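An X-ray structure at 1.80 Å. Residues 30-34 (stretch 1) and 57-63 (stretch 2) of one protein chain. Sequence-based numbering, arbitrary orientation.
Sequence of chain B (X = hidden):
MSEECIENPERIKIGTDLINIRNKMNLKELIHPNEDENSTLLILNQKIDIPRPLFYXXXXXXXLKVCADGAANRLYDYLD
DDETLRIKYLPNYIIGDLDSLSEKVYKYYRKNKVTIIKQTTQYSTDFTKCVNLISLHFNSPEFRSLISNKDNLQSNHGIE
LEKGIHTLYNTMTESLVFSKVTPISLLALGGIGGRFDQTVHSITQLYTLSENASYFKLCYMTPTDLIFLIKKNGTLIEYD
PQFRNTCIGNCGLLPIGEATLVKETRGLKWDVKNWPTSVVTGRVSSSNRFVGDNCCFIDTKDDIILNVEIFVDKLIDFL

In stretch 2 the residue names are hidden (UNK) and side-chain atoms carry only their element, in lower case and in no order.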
# COMPACT_ATOMS: atom_id res chain seq x y z
N LEU B 30 7.96 -16.95 -9.69
CA LEU B 30 7.46 -15.57 -9.76
C LEU B 30 8.61 -14.66 -10.19
O LEU B 30 8.38 -13.61 -10.79
CB LEU B 30 6.94 -15.12 -8.39
CG LEU B 30 5.69 -15.80 -7.83
CD1 LEU B 30 5.48 -15.37 -6.38
CD2 LEU B 30 4.48 -15.45 -8.67
N ILE B 31 9.83 -15.08 -9.87
CA ILE B 31 11.02 -14.31 -10.20
C ILE B 31 11.80 -14.92 -11.36
O ILE B 31 12.34 -14.19 -12.20
CB ILE B 31 11.97 -14.23 -8.98
CG1 ILE B 31 11.23 -13.60 -7.79
CG2 ILE B 31 13.21 -13.42 -9.32
CD1 ILE B 31 11.99 -13.67 -6.49
N HIS B 32 11.85 -16.24 -11.41
CA HIS B 32 12.57 -16.95 -12.47
C HIS B 32 11.58 -17.57 -13.45
O HIS B 32 11.07 -18.66 -13.22
CB HIS B 32 13.47 -18.02 -11.84
CG HIS B 32 14.37 -18.72 -12.82
ND1 HIS B 32 15.55 -19.33 -12.43
CD2 HIS B 32 14.27 -18.92 -14.15
CE1 HIS B 32 16.12 -19.88 -13.49
NE2 HIS B 32 15.37 -19.64 -14.54
N PRO B 33 11.30 -16.86 -14.56
CA PRO B 33 10.37 -17.31 -15.60
C PRO B 33 10.69 -18.71 -16.13
O PRO B 33 11.85 -19.12 -16.14
CB PRO B 33 10.53 -16.25 -16.69
CG PRO B 33 10.89 -15.02 -15.91
CD PRO B 33 11.89 -15.56 -14.92
N ASN B 34 9.67 -19.43 -16.56
CA ASN B 34 9.87 -20.77 -17.09
C ASN B 34 10.38 -20.67 -18.52
O ASN B 34 10.07 -19.71 -19.23
CB ASN B 34 8.55 -21.56 -17.05
CG ASN B 34 8.02 -21.72 -15.64
OD1 ASN B 34 8.74 -22.13 -14.73
ND2 ASN B 34 6.74 -21.42 -15.45
N UNK B 57 20.76 -10.29 -11.88
CA UNK B 57 20.19 -11.61 -12.08
C UNK B 57 18.77 -11.57 -12.64
O UNK B 57 18.45 -12.27 -13.60
c UNK B 57 20.15 -16.03 -12.01
c UNK B 57 19.73 -13.83 -10.89
n UNK B 57 20.97 -16.77 -13.01
c UNK B 57 20.58 -14.58 -11.90
c UNK B 57 20.20 -12.39 -10.76
N UNK B 58 17.92 -10.76 -12.03
CA UNK B 58 16.54 -10.63 -12.47
C UNK B 58 16.49 -10.07 -13.89
O UNK B 58 15.61 -10.43 -14.68
c UNK B 58 15.54 -10.43 -10.18
c UNK B 58 14.88 -9.58 -9.12
c UNK B 58 14.40 -9.34 -12.15
c UNK B 58 15.74 -9.72 -11.52
N UNK B 59 17.43 -9.20 -14.21
CA UNK B 59 17.49 -8.62 -15.55
C UNK B 59 17.84 -9.71 -16.55
O UNK B 59 17.22 -9.82 -17.61
c UNK B 59 17.09 -3.33 -17.13
c UNK B 59 17.41 -3.10 -18.48
c UNK B 59 18.09 -4.04 -19.22
c UNK B 59 18.44 -5.24 -18.58
n UNK B 59 19.11 -6.34 -19.06
c UNK B 59 18.13 -5.49 -17.22
c UNK B 59 18.54 -7.50 -15.59
c UNK B 59 19.22 -7.27 -18.05
c UNK B 59 17.44 -4.52 -16.49
c UNK B 59 18.64 -6.80 -16.91
N UNK B 60 18.82 -10.53 -16.20
CA UNK B 60 19.25 -11.62 -17.07
C UNK B 60 18.17 -12.69 -17.21
O UNK B 60 18.07 -13.35 -18.24
c UNK B 60 22.49 -13.79 -16.88
c UNK B 60 21.17 -13.28 -17.45
c UNK B 60 20.53 -12.25 -16.52
c UNK B 60 23.21 -14.71 -17.87
n UNK B 60 22.38 -15.90 -18.21
N UNK B 61 17.35 -12.85 -16.17
CA UNK B 61 16.29 -13.85 -16.18
C UNK B 61 15.05 -13.44 -16.96
O UNK B 61 14.15 -14.26 -17.19
c UNK B 61 16.86 -15.06 -13.95
c UNK B 61 16.36 -15.20 -12.52
c UNK B 61 15.88 -14.19 -14.74
c UNK B 61 16.99 -16.42 -14.61
N UNK B 62 14.98 -12.18 -17.37
CA UNK B 62 13.83 -11.71 -18.13
C UNK B 62 14.23 -11.23 -19.52
O UNK B 62 15.31 -10.68 -19.70
c UNK B 62 13.10 -10.60 -17.37
n UNK B 62 13.22 -11.40 -14.98
c UNK B 62 12.41 -11.83 -14.03
n UNK B 62 11.17 -11.79 -14.48
c UNK B 62 11.18 -11.32 -15.77
c UNK B 62 12.48 -11.07 -16.09
N UNK B 63 13.36 -11.47 -20.49
CA UNK B 63 13.63 -11.09 -21.87
C UNK B 63 13.45 -9.60 -22.15
O UNK B 63 14.43 -8.89 -22.40
c UNK B 63 12.73 -11.91 -22.80
o UNK B 63 13.97 -11.08 -24.66
c UNK B 63 12.87 -11.50 -24.26
o UNK B 63 11.88 -11.63 -25.01
O HOH W 1 8.86 -13.04 -13.54
O HOH W 2 14.48 -17.11 -16.97

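Position 57 carries five side-chain atoms, four carbons in a row ending in a nitrogen. The chain makes no contact with stretch 1; the unbranched aliphatic run with a terminal amine is Lys57.

Position 58 has four carbons, forked at the first, with one arm two carbons long. One of these carbons lies 3.9 Å from CG2 of Ile31. A fork at CB with unequal arms means Ile58, and the touching atom is CG1. Its CA-to-CB bond points sideways, yet the end of the side chain comes nearer, and the pair packs as an apolar contact.

Position 59 shows one carbon and then fused five- and six-membered rings of eight carbons and one nitrogen. This indole is Trp59, buried but out of reach of stretch 1. Position 60 repeats the pattern of four carbons in a row ending in nitrogen, exposed and likewise out of reach: Lys60.

Position 61 has four carbons forked at the second, and its CB points toward stretch 1. One terminal carbon sits 3.6 Å from NE2 of His32. The gamma fork gives Leu61, whose CD2 lies 3.6 Å from the centroid of the His32 ring and only 9° off its normal, a nearly axial CH-pi contact. Its CB also approaches CD of Pro33 at 4.2 Å.

Position 62 holds one carbon and a five-membered ring of three carbons and two nitrogens. One ring carbon lies 3.0 Å from Ile31 O, and Pro33 CG lies over one ring face, 3.8 Å from the centroid. The ring is an imidazole: His62, and the carbon near Ile31 O is its CE1. Its ND1 donates to O of Ile58 at 2.6 Å, tying the ring back to the helix that precedes it.

Position 63 has two carbons, the second carrying two oxygens. This short carboxylate is Asp63, exposed and out of reach.

The contact works without a direct hydrogen bond between the stretches. Its rule is reciprocal: each stretch offers an imidazole face to an aliphatic carbon of the other, Leu61 over His32 and Pro33 over His62, with the Ile31 and Ile58 pair adding apolar packing. Leu61 has the largest covered area, 74 Å² of the 289 Å² buried in total. Water supplies the polar links: one molecule donates to Leu30 O at 2.8 Å and hydrogen-bonds His62 NE2 at 2.8 Å, and another donates to Leu61 O at 2.9 Å and, weakly, to Pro33 O at 3.4 Å.

Stretch 2, residues 57-63: KIWKLHD
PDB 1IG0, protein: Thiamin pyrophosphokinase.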